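Local coordinates for endoribonuclease L-PSP/chorismate mutase-like domain-containing protein (Shewanella oneidensis, PDB 2OTM) that is of unknown function but, as a YjgF-like protein, may act as an endoribonuclease of the L-PSP type, at residues Asp59-Val62 with Ser63-Tyr66; Ala22-Gly25 with Asn26-Pro29; Ile77-Leu80 with Lys81-Cys84. All coordinates share one frame; numbering follows the deposited sequence.

Contact 1: Asp59-Val62 with Ser63-Tyr66; sequences DYTV and SEGY. With NA (sodium ion), chain H.
Thr61 and Glu64 meet in a local contact at the N-terminus of helix 62-84, where a surface loop turns into the helix. Thr61 is the N-cap residue, and Glu64 stands three positions further on, at N3. The Glu64 carboxylate turns back to accept the N-H of Thr61, which is the bond a capping box has from its N3 residue. Thr61 N donates to Glu64 OE1 at 3.1 Å, with an N-H...O angle of 166°. The N-H comes from above the carboxylate plane, 38° out of it. Glu64 has CG anti to its carbonyl carbon (chi1 -66°) and an extended chain, which carries the carboxylate back toward the backbone of Thr61. Glu64 OE1 also lies at the edge of the Tyr60 ring, 3.6 Å from Tyr60 CD1. The phenol oxygen of Tyr60 bonds to Gln53 N. With an alanine here instead of Glu64, Thr61 N would probably lose its acceptor and the loop before the helix would be likely to move more freely. The first helical turn is closed by Gly65 N to Thr61 O and Tyr66 N to Val62 O. Tyr66 OH hydrogen-bonds to Asp118 on helix 109-124. Two residues before the cap, Asp59 O binds a sodium ion at 2.3 Å, and a water molecule is a second ligand of the ion. Beside the cap, Thr61 OG1 and Ser63 OG share a weak hydrogen bond of 3.3 Å.

Contact 2: Ala22-Gly25 with Asn26-Pro29; sequences AALG and NYEP
Tyr27 folds back over Gly25 and Ala23, and its ring fills the inside of a tight bend in the loop before strand 30-33. Its CG sits between the backbone N and the carbonyl carbon (chi1 61°), which swings the ring back across the preceding residues. The methyl of Ala23 lies against one ring face. Ala23 CB is 3.8 Å from the ring centroid of Tyr27 and 19° off the normal, a CH-pi contact. The same methyl also comes close to the backbone carbonyl of Tyr27. Gly25 runs along the ring as bare backbone, with Gly25 N at 3.3 Å from Tyr27 CE2. The end of the ring is pinned too. Leu24 N donates to Tyr27 OH at 2.9 Å, with an N-H...O angle of 162°. The hydroxyl thus accepts a backbone N-H at one end of the bend, while the ring is rooted in its other end. Leu24 CB lies 3.6 Å from Tyr27 OH, and its side chain continues onto Phe43, Pro141 and Leu142. Asn26, at the tip of the bend, turns outward to the second subunit, where its N and ND2 bond to Asp114 and Asp118 of that subunit. Glu28 adds a salt bridge to Arg129 of the second subunit. Tyr27 N makes a weak 3.0 Å bond to Gly25 O, and this closes an inverse gamma turn centred on Asn26.

Contact 3: Ile77-Leu80 with Lys81-Cys84; sequences IAQL and KQAC
Gln79 and Gln82, three residues apart, bring their side chains together on the same side of helix 62-84. The two chains cross at a slant. Gln79 has CG anti to the backbone N (chi1 -177°) and bends at chi2 (66°), which brings its amide forward toward Gln82. Gln79 is buried. Gln82 is more exposed, and its chain stays extended; how its amide is turned is uncertain. Leu80 points away from the following turn and into the protein. Ala83 lies three residues on, and Ala83 CB rests 3.5 Å from Leu80 O. Lys81 leaves in a further direction, its long chain leading away from the preceding turn. Lys81 CB starts 3.6 Å from Ile77 O. On the sheet side, Gln79, Gln82 and Ala83 touch Tyr30, Leu80 and Ala83 pack on Leu37, and Gln79 OE1 has a weak hydrogen bond to Gln42. Ile77 instead packs on Leu119 and Phe124 of helix 109-124. Lys81 NZ makes a salt bridge with Glu7 and a hydrogen bond to Gly85 O. Backbone bonds join the two turns. Lys81 N reaches Ile77 O at 2.9 Å, and Gln82 N reaches Ala78 O at 3.0 Å. Ala83 N to Gln79 O is 3.1 Å, and Cys84 N to Leu80 O is 2.9 Å. These four i to i+4 bonds are those of a regular alpha helix, here the last turns of helix 62-84, packed against the sheet of the YjgF-like fold.

How the contacts relate
Contacts 1 and 3 belong to the same helix, 62-84. Their centres are about 26 Å apart, on opposite sides of the chain's centre. Contact 1 is a surface cap where a carboxylate takes up a backbone N-H and a sodium ion sits nearby. Contact 3 is partly buried; its backbone is regular helix, and its apolar side chains pack on the sheet and helix 109-124. Contact 2 is also at the surface, but in a loop, and depends on one aromatic ring instead of helical bonds. It alone reaches the second subunit. Contacts 2 and 3 touch: Pro29 CB lies 3.2 Å from Gln79 OE1. Contact 1 touches neither.

Contact 1: Asp59-Val62 with Ser63-Tyr66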
loop_
_atom_site.group_PDB
_atom_site.type_symbol
_atom_site.label_atom_id
_atom_site.label_comp_id
_atom_site.label_asym_id
_atom_site.label_seq_id
_atom_site.Cartn_x
_atom_site.Cartn_y
_atom_site.Cartn_z
ATOM N N ASP B 59 -6.424 -4.688 -23.745
ATOM C CA ASP B 59 -6.105 -3.570 -24.596
ATOM C C ASP B 59 -4.618 -3.452 -24.873
ATOM O O ASP B 59 -4.236 -2.856 -25.896
ATOM C CB ASP B 59 -6.566 -2.263 -23.935
ATOM C CG ASP B 59 -8.017 -2.295 -23.560
ATOM O OD1 ASP B 59 -8.841 -2.491 -24.473
ATOM O OD2 ASP B 59 -8.321 -2.193 -22.354
ATOM N N TYR B 60 -3.783 -3.956 -23.967
ATOM C CA TYR B 60 -2.313 -3.823 -24.054
ATOM C C TYR B 60 -1.653 -5.159 -23.773
ATOM O O TYR B 60 -2.086 -5.907 -22.887
ATOM C CB TYR B 60 -1.753 -2.768 -23.073
ATOM C CG TYR B 60 -2.283 -1.396 -23.404
ATOM C CD1 TYR B 60 -1.815 -0.701 -24.513
ATOM C CD2 TYR B 60 -3.314 -0.816 -22.636
ATOM C CE1 TYR B 60 -2.339 0.531 -24.834
ATOM C CE2 TYR B 60 -3.843 0.415 -22.966
ATOM C CZ TYR B 60 -3.345 1.092 -24.033
ATOM O OH TYR B 60 -3.863 2.322 -24.368
ATOM N N THR B 61 -0.600 -5.438 -24.545
ATOM C CA THR B 61 0.209 -6.625 -24.363
ATOM C C THR B 61 1.192 -6.410 -23.209
ATOM O O THR B 61 1.375 -5.287 -22.705
ATOM C CB THR B 61 0.993 -6.937 -25.590
ATOM O OG1 THR B 61 1.926 -5.866 -25.833
ATOM C CG2 THR B 61 0.075 -7.136 -26.799
ATOM N N VAL B 62 1.844 -7.485 -22.790
ATOM C CA VAL B 62 2.790 -7.384 -21.678
ATOM C C VAL B 62 3.910 -6.414 -22.008
ATOM O O VAL B 62 4.296 -5.643 -21.152
ATOM C CB VAL B 62 3.332 -8.783 -21.246
ATOM C CG1 VAL B 62 4.370 -8.642 -20.110
ATOM C CG2 VAL B 62 2.182 -9.692 -20.830
ATOM N N SER B 63 4.455 -6.444 -23.235
ATOM C CA SER B 63 5.548 -5.564 -23.578
ATOM C C SER B 63 5.097 -4.109 -23.572
ATOM O O SER B 63 5.872 -3.214 -23.217
ATOM C CB SER B 63 6.155 -5.950 -24.929
ATOM O OG SER B 63 5.190 -5.910 -25.973
ATOM N N GLU B 64 3.842 -3.876 -23.956
ATOM C CA GLU B 64 3.238 -2.538 -23.843
ATOM C C GLU B 64 3.075 -2.098 -22.387
ATOM O O GLU B 64 3.398 -0.983 -22.053
ATOM C CB GLU B 64 1.938 -2.515 -24.625
ATOM C CG GLU B 64 2.217 -2.688 -26.095
ATOM C CD GLU B 64 1.009 -2.828 -26.981
ATOM O OE1 GLU B 64 -0.085 -3.157 -26.513
ATOM O OE2 GLU B 64 1.187 -2.667 -28.219
ATOM N N GLY B 65 2.646 -3.011 -21.512
ATOM C CA GLY B 65 2.593 -2.724 -20.067
ATOM C C GLY B 65 3.966 -2.390 -19.518
ATOM O O GLY B 65 4.107 -1.497 -18.689
ATOM N N TYR B 66 4.973 -3.130 -19.952
ATOM C CA TYR B 66 6.361 -2.853 -19.544
ATOM C C TYR B 66 6.737 -1.414 -19.908
ATOM O O TYR B 66 7.254 -0.657 -19.097
ATOM C CB TYR B 66 7.295 -3.822 -20.250
ATOM C CG TYR B 66 8.752 -3.668 -19.900
ATOM C CD1 TYR B 66 9.523 -2.678 -20.476
ATOM C CD2 TYR B 66 9.368 -4.521 -18.983
ATOM C CE1 TYR B 66 10.891 -2.529 -20.145
ATOM C CE2 TYR B 66 10.732 -4.383 -18.671
ATOM C CZ TYR B 66 11.470 -3.383 -19.246
ATOM O OH TYR B 66 12.803 -3.229 -18.897
HETATM NA NA NA H . -4.174 -2.789 -28.208
HETATM O O HOH W 1 -5.350 -0.700 -27.280
#

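Contact 2: Ala22-Gly25 with Asn26-Pro29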
loop_
_atom_site.group_PDB
_atom_site.type_symbol
_atom_site.label_atom_id
_atom_site.label_comp_id
_atom_site.label_asym_id
_atom_site.label_seq_id
_atom_site.Cartn_x
_atom_site.Cartn_y
_atom_site.Cartn_z
ATOM N N ALA B 22 0.124 17.647 -12.673
ATOM C CA ALA B 22 -0.608 18.174 -11.527
ATOM C C ALA B 22 -1.310 17.029 -10.800
ATOM O O ALA B 22 -1.673 16.033 -11.413
ATOM C CB ALA B 22 -1.647 19.188 -11.990
ATOM N N ALA B 23 -1.501 17.186 -9.498
ATOM C CA ALA B 23 -2.335 16.269 -8.708
ATOM C C ALA B 23 -3.758 16.161 -9.281
ATOM O O ALA B 23 -4.268 17.120 -9.846
ATOM C CB ALA B 23 -2.366 16.726 -7.260
ATOM N N LEU B 24 -4.392 14.994 -9.135
ATOM C CA LEU B 24 -5.806 14.794 -9.492
ATOM C C LEU B 24 -6.819 15.201 -8.415
ATOM O O LEU B 24 -8.017 15.022 -8.590
ATOM C CB LEU B 24 -6.064 13.317 -9.809
ATOM C CG LEU B 24 -5.372 12.721 -11.024
ATOM C CD1 LEU B 24 -6.017 11.404 -11.297
ATOM C CD2 LEU B 24 -5.473 13.646 -12.231
ATOM N N GLY B 25 -6.340 15.717 -7.296
ATOM C CA GLY B 25 -7.205 16.079 -6.191
ATOM C C GLY B 25 -6.407 16.953 -5.239
ATOM O O GLY B 25 -5.346 17.464 -5.601
ATOM N N ASN B 26 -6.886 17.099 -4.013
ATOM C CA ASN B 26 -6.323 18.084 -3.083
ATOM C C ASN B 26 -5.214 17.519 -2.201
ATOM O O ASN B 26 -5.292 17.536 -0.967
ATOM C CB ASN B 26 -7.454 18.733 -2.281
ATOM C CG ASN B 26 -8.396 19.552 -3.192
ATOM O OD1 ASN B 26 -7.934 20.224 -4.127
ATOM N ND2 ASN B 26 -9.711 19.477 -2.938
ATOM N N TYR B 27 -4.178 17.039 -2.872
ATOM C CA TYR B 27 -3.038 16.362 -2.239
ATOM C C TYR B 27 -1.729 16.832 -2.887
ATOM O O TYR B 27 -1.730 17.476 -3.949
ATOM C CB TYR B 27 -3.168 14.839 -2.316
ATOM C CG TYR B 27 -3.209 14.279 -3.705
ATOM C CD1 TYR B 27 -2.044 13.962 -4.372
ATOM C CD2 TYR B 27 -4.422 14.066 -4.362
ATOM C CE1 TYR B 27 -2.058 13.449 -5.666
ATOM C CE2 TYR B 27 -4.456 13.560 -5.658
ATOM C CZ TYR B 27 -3.274 13.255 -6.307
ATOM O OH TYR B 27 -3.278 12.747 -7.593
ATOM N N GLU B 28 -0.632 16.576 -2.188
ATOM C CA GLU B 28 0.701 16.978 -2.614
ATOM C C GLU B 28 1.294 15.904 -3.518
ATOM O O GLU B 28 1.098 14.712 -3.267
ATOM C CB GLU B 28 1.625 17.137 -1.386
ATOM C CG GLU B 28 1.202 18.227 -0.409
ATOM C CD GLU B 28 1.264 19.605 -1.046
ATOM O OE1 GLU B 28 2.150 19.810 -1.904
ATOM O OE2 GLU B 28 0.410 20.460 -0.717
ATOM N N PRO B 29 1.994 16.305 -4.579
ATOM C CA PRO B 29 2.706 15.343 -5.413
ATOM C C PRO B 29 3.753 14.525 -4.707
ATOM O O PRO B 29 4.078 13.457 -5.175
ATOM C CB PRO B 29 3.382 16.218 -6.467
ATOM C CG PRO B 29 3.271 17.572 -5.979
ATOM C CD PRO B 29 2.053 17.646 -5.165
#

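Contact 3: Ile77-Leu80 with Lys81-Cys84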
loop_
_atom_site.group_PDB
_atom_site.type_symbol
_atom_site.label_atom_id
_atom_site.label_comp_id
_atom_site.label_asym_id
_atom_site.label_seq_id
_atom_site.Cartn_x
_atom_site.Cartn_y
_atom_site.Cartn_z
ATOM N N ILE B 77 10.387 9.819 -11.634
ATOM C CA ILE B 77 11.771 10.354 -11.497
ATOM C C ILE B 77 11.771 11.862 -11.710
ATOM O O ILE B 77 12.460 12.599 -11.008
ATOM C CB ILE B 77 12.731 9.643 -12.470
ATOM C CG1 ILE B 77 12.851 8.158 -12.062
ATOM C CG2 ILE B 77 14.119 10.303 -12.467
ATOM C CD1 ILE B 77 13.588 7.234 -13.085
ATOM N N ALA B 78 10.960 12.342 -12.654
ATOM C CA ALA B 78 10.794 13.778 -12.840
ATOM C C ALA B 78 10.281 14.417 -11.544
ATOM O O ALA B 78 10.735 15.499 -11.137
ATOM C CB ALA B 78 9.879 14.085 -14.050
ATOM N N GLN B 79 9.370 13.737 -10.868
ATOM C CA GLN B 79 8.810 14.257 -9.632
ATOM C C GLN B 79 9.899 14.342 -8.562
ATOM O O GLN B 79 9.981 15.318 -7.826
ATOM C CB GLN B 79 7.690 13.322 -9.155
ATOM C CG GLN B 79 6.967 13.798 -7.902
ATOM C CD GLN B 79 6.218 15.053 -8.180
ATOM O OE1 GLN B 79 5.166 15.010 -8.806
ATOM N NE2 GLN B 79 6.771 16.192 -7.752
ATOM N N LEU B 80 10.736 13.314 -8.496
ATOM C CA LEU B 80 11.814 13.263 -7.508
ATOM C C LEU B 80 12.818 14.370 -7.794
ATOM O O LEU B 80 13.313 15.012 -6.863
ATOM C CB LEU B 80 12.518 11.904 -7.524
ATOM C CG LEU B 80 11.694 10.691 -7.076
ATOM C CD1 LEU B 80 12.539 9.449 -7.209
ATOM C CD2 LEU B 80 11.165 10.870 -5.646
ATOM N N LYS B 81 13.115 14.591 -9.069
ATOM C CA LYS B 81 14.073 15.635 -9.429
ATOM C C LYS B 81 13.573 17.020 -9.041
ATOM O O LYS B 81 14.354 17.896 -8.636
ATOM C CB LYS B 81 14.369 15.636 -10.928
ATOM C CG LYS B 81 15.391 16.735 -11.313
ATOM C CD LYS B 81 16.297 16.326 -12.433
ATOM C CE LYS B 81 17.189 17.498 -12.888
ATOM N NZ LYS B 81 18.420 17.701 -12.048
ATOM N N GLN B 82 12.268 17.227 -9.191
ATOM C CA GLN B 82 11.666 18.481 -8.772
ATOM C C GLN B 82 11.787 18.678 -7.273
ATOM O O GLN B 82 12.075 19.774 -6.815
ATOM C CB GLN B 82 10.206 18.540 -9.192
ATOM C CG GLN B 82 9.595 19.918 -9.103
ATOM C CD GLN B 82 8.080 19.858 -9.190
ATOM O OE1 GLN B 82 7.490 20.373 -10.133
ATOM N NE2 GLN B 82 7.449 19.186 -8.226
ATOM N N ALA B 83 11.584 17.613 -6.515
ATOM C CA ALA B 83 11.691 17.669 -5.085
ATOM C C ALA B 83 13.133 17.889 -4.600
ATOM O O ALA B 83 13.332 18.655 -3.666
ATOM C CB ALA B 83 11.151 16.396 -4.488
ATOM N N CYS B 84 14.123 17.232 -5.215
ATOM C CA CYS B 84 15.461 17.304 -4.603
ATOM C C CYS B 84 16.507 18.046 -5.411
ATOM O O CYS B 84 17.595 18.274 -4.911
ATOM C CB CYS B 84 15.955 15.920 -4.206
ATOM S SG CYS B 84 16.229 14.867 -5.583
#